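Local atomic coordinates of amine oxidase (PDB entry 3PGB), a protein that probably oxidises primary amines to aldehydes, using a copper ion and a topaquinone cofactor made from one of its own tyrosines. Residues W349-A357 and S365-G373; T461-K469 and T733-Y741. All coordinates share one frame; numbering follows the deposited sequence.

Contact 1. Residues W349-A357 and S365-G373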
loop_
_atom_site.group_PDB
_atom_site.type_symbol
_atom_site.label_atom_id
_atom_site.label_comp_id
_atom_site.label_asym_id
_atom_site.label_seq_id
_atom_site.Cartn_x
_atom_site.Cartn_y
_atom_site.Cartn_z
ATOM N N TRP A 349 -23.834 3.585 3.255
ATOM C CA TRP A 349 -23.150 2.674 4.163
ATOM C C TRP A 349 -22.685 3.468 5.383
ATOM O O TRP A 349 -21.851 4.362 5.269
ATOM C CB TRP A 349 -21.964 1.995 3.462
ATOM C CG TRP A 349 -21.062 1.200 4.387
ATOM C CD1 TRP A 349 -21.285 -0.052 4.871
ATOM C CD2 TRP A 349 -19.802 1.618 4.929
ATOM N NE1 TRP A 349 -20.244 -0.443 5.681
ATOM C CE2 TRP A 349 -19.320 0.566 5.731
ATOM C CE3 TRP A 349 -19.032 2.781 4.810
ATOM C CZ2 TRP A 349 -18.109 0.642 6.415
ATOM C CZ3 TRP A 349 -17.828 2.856 5.491
ATOM C CH2 TRP A 349 -17.376 1.790 6.282
ATOM N N MET A 350 -23.252 3.146 6.544
ATOM C CA MET A 350 -22.879 3.790 7.799
ATOM C C MET A 350 -23.032 5.311 7.641
ATOM O O MET A 350 -24.136 5.789 7.384
ATOM C CB MET A 350 -21.453 3.370 8.191
ATOM C CG MET A 350 -21.255 1.861 8.246
ATOM S SD MET A 350 -22.080 1.129 9.669
ATOM C CE MET A 350 -22.343 -0.547 9.082
ATOM N N ASP A 351 -21.935 6.059 7.753
ATOM C CA ASP A 351 -21.961 7.516 7.616
ATOM C C ASP A 351 -21.786 8.023 6.182
ATOM O O ASP A 351 -21.814 9.234 5.964
ATOM C CB ASP A 351 -20.860 8.130 8.481
ATOM C CG ASP A 351 -21.099 7.934 9.964
ATOM O OD1 ASP A 351 -20.221 8.318 10.751
ATOM O OD2 ASP A 351 -22.161 7.415 10.346
ATOM N N PHE A 352 -21.609 7.114 5.222
ATOM C CA PHE A 352 -21.330 7.474 3.829
ATOM C C PHE A 352 -22.548 7.295 2.934
ATOM O O PHE A 352 -23.396 6.433 3.177
ATOM C CB PHE A 352 -20.213 6.594 3.259
ATOM C CG PHE A 352 -18.835 6.970 3.715
ATOM C CD1 PHE A 352 -18.122 7.964 3.060
ATOM C CD2 PHE A 352 -18.241 6.317 4.778
ATOM C CE1 PHE A 352 -16.844 8.310 3.468
ATOM C CE2 PHE A 352 -16.967 6.659 5.188
ATOM C CZ PHE A 352 -16.268 7.659 4.529
ATOM N N SER A 353 -22.618 8.103 1.882
ATOM C CA SER A 353 -23.602 7.906 0.817
ATOM C C SER A 353 -23.039 8.428 -0.489
ATOM O O SER A 353 -22.176 9.312 -0.481
ATOM C CB SER A 353 -24.923 8.615 1.137
ATOM O OG SER A 353 -24.772 10.025 1.120
ATOM N N PHE A 354 -23.523 7.886 -1.604
ATOM C CA PHE A 354 -23.101 8.352 -2.921
ATOM C C PHE A 354 -24.004 7.812 -4.019
ATOM O O PHE A 354 -24.741 6.847 -3.805
ATOM C CB PHE A 354 -21.650 7.943 -3.197
ATOM C CG PHE A 354 -21.411 6.459 -3.148
ATOM C CD1 PHE A 354 -20.999 5.851 -1.982
ATOM C CD2 PHE A 354 -21.600 5.674 -4.278
ATOM C CE1 PHE A 354 -20.775 4.486 -1.934
ATOM C CE2 PHE A 354 -21.382 4.302 -4.239
ATOM C CZ PHE A 354 -20.963 3.708 -3.065
ATOM N N TYR A 355 -23.933 8.442 -5.191
ATOM C CA TYR A 355 -24.631 7.964 -6.386
ATOM C C TYR A 355 -23.643 7.296 -7.329
ATOM O O TYR A 355 -22.500 7.726 -7.449
ATOM C CB TYR A 355 -25.308 9.119 -7.126
ATOM C CG TYR A 355 -26.491 9.738 -6.411
ATOM C CD1 TYR A 355 -26.305 10.612 -5.352
ATOM C CD2 TYR A 355 -27.788 9.470 -6.814
ATOM C CE1 TYR A 355 -27.380 11.200 -4.701
ATOM C CE2 TYR A 355 -28.879 10.048 -6.170
ATOM C CZ TYR A 355 -28.671 10.915 -5.113
ATOM O OH TYR A 355 -29.752 11.487 -4.468
ATOM N N ILE A 356 -24.103 6.255 -8.007
ATOM C CA ILE A 356 -23.321 5.546 -9.011
ATOM C C ILE A 356 -23.684 6.080 -10.396
ATOM O O ILE A 356 -24.857 6.280 -10.711
ATOM C CB ILE A 356 -23.607 4.026 -8.943
ATOM C CG1 ILE A 356 -23.084 3.453 -7.621
ATOM C CG2 ILE A 356 -22.993 3.278 -10.121
ATOM C CD1 ILE A 356 -23.530 2.017 -7.374
ATOM N N ALA A 357 -22.664 6.331 -11.208
ATOM C CA ALA A 357 -22.844 6.700 -12.610
ATOM C C ALA A 357 -21.976 5.798 -13.468
ATOM O O ALA A 357 -21.022 5.201 -12.974
ATOM C CB ALA A 357 -22.484 8.149 -12.827
ATOM N N SER A 365 -18.244 5.790 -12.163
ATOM C CA SER A 365 -18.021 7.119 -11.611
ATOM C C SER A 365 -18.913 7.296 -10.388
ATOM O O SER A 365 -19.978 6.679 -10.308
ATOM C CB SER A 365 -18.351 8.163 -12.668
ATOM O OG SER A 365 -17.823 9.421 -12.320
ATOM N N LEU A 366 -18.467 8.109 -9.432
ATOM C CA LEU A 366 -19.241 8.396 -8.216
ATOM C C LEU A 366 -19.580 9.881 -8.145
ATOM O O LEU A 366 -18.747 10.728 -8.472
ATOM C CB LEU A 366 -18.461 7.998 -6.958
ATOM C CG LEU A 366 -18.327 6.505 -6.654
ATOM C CD1 LEU A 366 -17.525 5.798 -7.728
ATOM C CD2 LEU A 366 -17.684 6.297 -5.289
ATOM N N PHE A 367 -20.796 10.190 -7.703
ATOM C CA PHE A 367 -21.251 11.570 -7.556
ATOM C C PHE A 367 -21.854 11.818 -6.177
ATOM O O PHE A 367 -22.391 10.918 -5.547
ATOM C CB PHE A 367 -22.293 11.905 -8.622
ATOM C CG PHE A 367 -21.718 12.100 -9.992
ATOM C CD1 PHE A 367 -21.597 11.032 -10.870
ATOM C CD2 PHE A 367 -21.299 13.354 -10.406
ATOM C CE1 PHE A 367 -21.063 11.219 -12.140
ATOM C CE2 PHE A 367 -20.764 13.547 -11.673
ATOM C CZ PHE A 367 -20.647 12.486 -12.540
ATOM N N ASP A 368 -21.769 13.062 -5.730
ATOM C CA ASP A 368 -22.364 13.498 -4.474
ATOM C C ASP A 368 -21.990 12.567 -3.321
ATOM O O ASP A 368 -22.856 12.121 -2.572
ATOM C CB ASP A 368 -23.888 13.611 -4.632
ATOM C CG ASP A 368 -24.556 14.419 -3.511
ATOM O OD1 ASP A 368 -25.782 14.253 -3.332
ATOM O OD2 ASP A 368 -23.880 15.215 -2.823
ATOM N N ILE A 369 -20.697 12.274 -3.192
ATOM C CA ILE A 369 -20.197 11.480 -2.077
ATOM C C ILE A 369 -20.304 12.330 -0.812
ATOM O O ILE A 369 -19.649 13.362 -0.717
ATOM C CB ILE A 369 -18.714 11.028 -2.294
ATOM C CG1 ILE A 369 -18.599 10.122 -3.527
ATOM C CG2 ILE A 369 -18.185 10.304 -1.069
ATOM C CD1 ILE A 369 -17.200 9.636 -3.816
ATOM N N LYS A 370 -21.137 11.908 0.139
ATOM C CA LYS A 370 -21.321 12.650 1.396
ATOM C C LYS A 370 -20.800 11.856 2.593
ATOM O O LYS A 370 -20.752 10.634 2.553
ATOM C CB LYS A 370 -22.802 13.009 1.621
ATOM C CG LYS A 370 -23.458 13.780 0.459
ATOM C CD LYS A 370 -24.945 14.074 0.683
ATOM C CE LYS A 370 -25.153 15.118 1.773
ATOM N NZ LYS A 370 -26.592 15.425 2.048
ATOM N N TYR A 371 -20.401 12.570 3.646
ATOM C CA TYR A 371 -19.964 11.961 4.902
ATOM C C TYR A 371 -20.619 12.696 6.072
ATOM O O TYR A 371 -20.529 13.922 6.159
ATOM C CB TYR A 371 -18.445 12.033 5.033
ATOM C CG TYR A 371 -17.902 11.291 6.239
ATOM C CD1 TYR A 371 -17.386 11.975 7.338
ATOM C CD2 TYR A 371 -17.929 9.905 6.290
ATOM C CE1 TYR A 371 -16.896 11.291 8.446
ATOM C CE2 TYR A 371 -17.440 9.217 7.391
ATOM C CZ TYR A 371 -16.925 9.915 8.461
ATOM O OH TYR A 371 -16.449 9.224 9.542
ATOM N N LYS A 372 -21.261 11.943 6.965
ATOM C CA LYS A 372 -22.041 12.509 8.075
ATOM C C LYS A 372 -22.984 13.615 7.594
ATOM O O LYS A 372 -23.056 14.705 8.178
ATOM C CB LYS A 372 -21.122 13.008 9.196
ATOM C CG LYS A 372 -20.266 11.910 9.813
ATOM C CD LYS A 372 -19.404 12.429 10.962
ATOM C CE LYS A 372 -18.898 11.279 11.833
ATOM N NZ LYS A 372 -19.963 10.699 12.728
ATOM N N GLY A 373 -23.690 13.324 6.503
ATOM C CA GLY A 373 -24.684 14.241 5.944
ATOM C C GLY A 373 -24.131 15.436 5.185
ATOM O O GLY A 373 -24.900 16.270 4.710
HETATM O O HOH W 1 -23.365 11.021 4.895
HETATM O O HOH W 2 -28.794 13.296 -2.689
#

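Contact 2. Residues T461-K469 and T733-Y741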
loop_
_atom_site.group_PDB
_atom_site.type_symbol
_atom_site.label_atom_id
_atom_site.label_comp_id
_atom_site.label_asym_id
_atom_site.label_seq_id
_atom_site.Cartn_x
_atom_site.Cartn_y
_atom_site.Cartn_z
ATOM N N THR A 461 -2.381 -2.345 27.884
ATOM C CA THR A 461 -1.645 -1.993 29.103
ATOM C C THR A 461 -1.460 -3.264 29.929
ATOM O O THR A 461 -1.925 -4.336 29.539
ATOM C CB THR A 461 -2.377 -0.930 29.963
ATOM O OG1 THR A 461 -3.526 -1.515 30.595
ATOM C CG2 THR A 461 -2.805 0.259 29.127
ATOM N N SER A 462 -0.801 -3.137 31.079
ATOM C CA SER A 462 -0.635 -4.263 32.004
ATOM C C SER A 462 -1.955 -4.685 32.666
ATOM O O SER A 462 -2.010 -5.730 33.312
ATOM C CB SER A 462 0.376 -3.906 33.095
ATOM O OG SER A 462 -0.132 -2.858 33.909
ATOM N N GLU A 463 -3.004 -3.874 32.503
ATOM C CA GLU A 463 -4.290 -4.077 33.186
ATOM C C GLU A 463 -5.492 -4.271 32.251
ATOM O O GLU A 463 -6.492 -4.862 32.656
ATOM C CB GLU A 463 -4.561 -2.890 34.104
ATOM C CG GLU A 463 -3.452 -2.636 35.118
ATOM C CD GLU A 463 -3.761 -1.478 36.056
ATOM O OE1 GLU A 463 -4.724 -0.715 35.789
ATOM O OE2 GLU A 463 -3.028 -1.331 37.066
ATOM N N PHE A 464 -5.411 -3.772 31.016
ATOM C CA PHE A 464 -6.487 -3.969 30.045
ATOM C C PHE A 464 -6.021 -3.868 28.603
ATOM O O PHE A 464 -4.969 -3.308 28.307
ATOM C CB PHE A 464 -7.623 -2.971 30.285
ATOM C CG PHE A 464 -7.245 -1.538 30.021
ATOM C CD1 PHE A 464 -7.653 -0.901 28.852
ATOM C CD2 PHE A 464 -6.484 -0.825 30.942
ATOM C CE1 PHE A 464 -7.306 0.422 28.603
ATOM C CE2 PHE A 464 -6.132 0.494 30.704
ATOM C CZ PHE A 464 -6.547 1.120 29.531
ATOM N N VAL A 465 -6.828 -4.417 27.706
ATOM C CA VAL A 465 -6.574 -4.312 26.276
ATOM C C VAL A 465 -7.861 -3.913 25.573
ATOM O O VAL A 465 -8.946 -4.325 25.973
ATOM C CB VAL A 465 -6.054 -5.640 25.707
ATOM C CG1 VAL A 465 -5.856 -5.547 24.195
ATOM C CG2 VAL A 465 -4.754 -6.025 26.397
ATOM N N SER A 466 -7.744 -3.095 24.537
ATOM C CA SER A 466 -8.903 -2.724 23.743
ATOM C C SER A 466 -8.557 -2.760 22.265
ATOM O O SER A 466 -7.412 -2.493 21.886
ATOM C CB SER A 466 -9.408 -1.338 24.143
ATOM O OG SER A 466 -8.538 -0.331 23.676
ATOM N N VAL A 467 -9.550 -3.105 21.444
ATOM C CA VAL A 467 -9.378 -3.186 19.992
ATOM C C VAL A 467 -10.670 -2.837 19.247
ATOM O O VAL A 467 -11.766 -3.139 19.725
ATOM C CB VAL A 467 -8.933 -4.594 19.552
ATOM C CG1 VAL A 467 -8.622 -4.609 18.059
ATOM C CG2 VAL A 467 -7.727 -5.054 20.351
ATOM N N THR A 468 -10.523 -2.185 18.093
ATOM C CA THR A 468 -11.639 -1.878 17.196
ATOM C C THR A 468 -11.411 -2.597 15.872
ATOM O O THR A 468 -10.303 -2.568 15.329
ATOM C CB THR A 468 -11.740 -0.366 16.905
ATOM O OG1 THR A 468 -11.900 0.358 18.130
ATOM C CG2 THR A 468 -12.916 -0.069 15.998
ATOM N N LYS A 469 -12.451 -3.244 15.354
ATOM C CA LYS A 469 -12.342 -3.943 14.080
ATOM C C LYS A 469 -12.278 -2.948 12.932
ATOM O O LYS A 469 -12.773 -1.832 13.048
ATOM C CB LYS A 469 -13.527 -4.889 13.866
ATOM C CG LYS A 469 -13.635 -6.024 14.879
ATOM C CD LYS A 469 -14.521 -7.170 14.363
ATOM C CE LYS A 469 -13.716 -8.410 13.972
ATOM N NZ LYS A 469 -12.624 -8.147 12.998
ATOM N N THR A 733 -18.202 3.172 16.403
ATOM C CA THR A 733 -18.623 1.796 16.136
ATOM C C THR A 733 -18.823 0.978 17.423
ATOM O O THR A 733 -18.084 1.133 18.406
ATOM C CB THR A 733 -17.628 1.061 15.210
ATOM O OG1 THR A 733 -18.224 -0.153 14.738
ATOM C CG2 THR A 733 -16.321 0.748 15.929
ATOM N N VAL A 734 -19.842 0.116 17.397
ATOM C CA VAL A 734 -20.066 -0.878 18.450
ATOM C C VAL A 734 -19.113 -2.075 18.310
ATOM O O VAL A 734 -18.870 -2.802 19.278
ATOM C CB VAL A 734 -21.540 -1.398 18.465
ATOM C CG1 VAL A 734 -22.520 -0.261 18.796
ATOM C CG2 VAL A 734 -21.911 -2.065 17.146
ATOM N N ASN A 735 -18.554 -2.270 17.120
ATOM C CA ASN A 735 -17.737 -3.455 16.845
ATOM C C ASN A 735 -16.293 -3.307 17.341
ATOM O O ASN A 735 -15.329 -3.436 16.589
ATOM C CB ASN A 735 -17.817 -3.803 15.362
ATOM C CG ASN A 735 -19.237 -4.130 14.938
ATOM O OD1 ASN A 735 -19.937 -3.286 14.385
ATOM N ND2 ASN A 735 -19.683 -5.342 15.245
ATOM N N MET A 736 -16.189 -3.043 18.638
ATOM C CA MET A 736 -14.930 -2.905 19.342
ATOM C C MET A 736 -15.079 -3.642 20.665
ATOM O O MET A 736 -16.181 -4.056 21.026
ATOM C CB MET A 736 -14.633 -1.433 19.599
ATOM C CG MET A 736 -15.751 -0.693 20.334
ATOM S SD MET A 736 -15.267 0.936 20.916
ATOM C CE MET A 736 -13.895 0.499 21.992
ATOM N N VAL A 737 -13.982 -3.792 21.394
ATOM C CA VAL A 737 -14.007 -4.538 22.647
ATOM C C VAL A 737 -12.952 -4.025 23.624
ATOM O O VAL A 737 -11.947 -3.454 23.208
ATOM C CB VAL A 737 -13.785 -6.045 22.381
ATOM C CG1 VAL A 737 -12.344 -6.316 21.992
ATOM C CG2 VAL A 737 -14.169 -6.850 23.585
ATOM N N ARG A 738 -13.198 -4.219 24.918
ATOM C CA ARG A 738 -12.214 -3.900 25.953
ATOM C C ARG A 738 -12.180 -4.999 27.015
ATOM O O ARG A 738 -13.153 -5.184 27.747
ATOM C CB ARG A 738 -12.528 -2.561 26.615
ATOM C CG ARG A 738 -11.495 -2.116 27.662
ATOM C CD ARG A 738 -12.090 -1.096 28.620
ATOM N NE ARG A 738 -11.375 -1.047 29.897
ATOM C CZ ARG A 738 -10.628 -0.030 30.327
ATOM N NH1 ARG A 738 -10.474 1.073 29.605
ATOM N NH2 ARG A 738 -10.029 -0.112 31.511
ATOM N N VAL A 739 -11.058 -5.716 27.090
ATOM C CA VAL A 739 -10.850 -6.736 28.114
ATOM C C VAL A 739 -10.004 -6.180 29.250
ATOM O O VAL A 739 -8.872 -5.757 29.025
ATOM C CB VAL A 739 -10.125 -7.969 27.553
ATOM C CG1 VAL A 739 -10.117 -9.083 28.599
ATOM C CG2 VAL A 739 -10.771 -8.437 26.252
ATOM N N ASP A 740 -10.564 -6.166 30.459
ATOM C CA ASP A 740 -9.798 -5.872 31.669
ATOM C C ASP A 740 -9.325 -7.202 32.244
ATOM O O ASP A 740 -10.050 -8.185 32.183
ATOM C CB ASP A 740 -10.647 -5.111 32.691
ATOM C CG ASP A 740 -10.831 -3.650 32.326
ATOM O OD1 ASP A 740 -10.117 -2.793 32.883
ATOM O OD2 ASP A 740 -11.681 -3.349 31.468
ATOM N N TYR A 741 -8.112 -7.247 32.786
ATOM C CA TYR A 741 -7.552 -8.522 33.250
ATOM C C TYR A 741 -6.598 -8.381 34.427
ATOM O O TYR A 741 -5.925 -7.362 34.577
ATOM C CB TYR A 741 -6.853 -9.248 32.098
ATOM C CG TYR A 741 -5.565 -8.603 31.646
ATOM C CD1 TYR A 741 -4.342 -9.033 32.146
ATOM C CD2 TYR A 741 -5.566 -7.566 30.719
ATOM C CE1 TYR A 741 -3.153 -8.448 31.745
ATOM C CE2 TYR A 741 -4.377 -6.975 30.306
ATOM C CZ TYR A 741 -3.175 -7.425 30.827
ATOM O OH TYR A 741 -1.986 -6.862 30.431
#

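Contact 1. Residues W349-A357 and S365-G373
F352 turns one ring face to Y371, whose CD2 lies 3.3 Å from F352 CZ. The two rings meet obliquely, with planes at 51°, and F492 meets F352 as well. The two residues form a non-hydrogen-bonded pair in an antiparallel beta hairpin of strands 352-359 and 363-371, within the copper amine oxidase enzyme domain. CG of Y371 is anti to the backbone N (chi1 -174°), which carries the ring across to F352. Hydrogen-bonded pairs follow at S353 with K370, Y355 with F367 and A357 with S365. The register slips by one residue between S353 and Y355, a beta bulge, and the second strand turns a corner at D368. Here F354 CB packs on I369 CG1 at 3.8 Å, and L366 CD2 lies over a face of the F354 ring. On the face of Y355 and F367, A357 CB touches the F367 ring edge, 3.5 Å from CE1. W68 stacks on F367 and meets Y355 edge-to-face. The Y355 ring lies alongside the D368 carboxylate, their planes 14° apart. Water 2 links Y355 OH to D368 OD1, while D368 OD2 pairs with R375. Past Y371, D351 and K372 run side by side. Their salt bridge spans 3.1 Å from K372 NZ to D351 OD1, and the same ammonium has its stronger salt bridge with E732. P320 of the second subunit packs on D351. The D351 carbonyl takes two bonds: K372 N donates to D351 O at 2.9 Å, and water 1 donates to D351 O at 2.6 Å while accepting from G373 N.

Contact 2. Residues T461-K469 and T733-Y741
R738 grips D740 side-on within one strand, and the guanidinium so held lies flat on the F464 ring across the contact. NE of R738 donates to OD2 of D740 at 2.8 Å, and NH2 of R738 donates to OD1 of D740 at 3.0 Å, on its syn lone pair. The F464 ring and the guanidinium are 6° apart in plane. CZ of R738 sits 3.8 Å from the ring centroid, a cation-pi contact over the face. CG of F464 stands between its backbone N and carbonyl carbon (chi1 67°), bringing the ring under the arginine. R738 NH2 also donates to the E247 carbonyl of the second subunit. Y741 OH donates to T461 O at 2.7 Å, on a carbonyl lone pair. T461 OG1 accepts from F464 N at 3.0 Å, an ST motif leading into the strand. An antiparallel beta ladder joins enzyme-domain strand 464-479 to strand 736-742, over 260 residues later, with hydrogen-bonded pairs V465-V739 and V467-V737. K469 N extends the ladder to N735 O. Y773 of the second subunit meets the Y741 ring edge-to-face. V465 CG2 reaches Y741 CE2 at 4.0 Å. At the far end, T468 CG2 slides past T733 CG2, 3.5 Å away.

The centres of contact 1 and contact 2 lie about 31 Å apart. Their nearest atoms are about 6 Å apart and do not touch. Strand 464-479 relates them: its start makes contact 2, while F473 and L475 further along pack on F354 of contact 1. Contact 1 is the more central, about 20 Å from the chain centre against 41 Å for contact 2. It also lies nearer a metal site: the side chains of F367 and D368 are each about 8 Å from those of the calcium ligands D541 and D543 respectively. Contact 2 lies away from the annotated sites. Both touch the second subunit, which lies within reach of 16 residues of contact 2 but only 3 of contact 1.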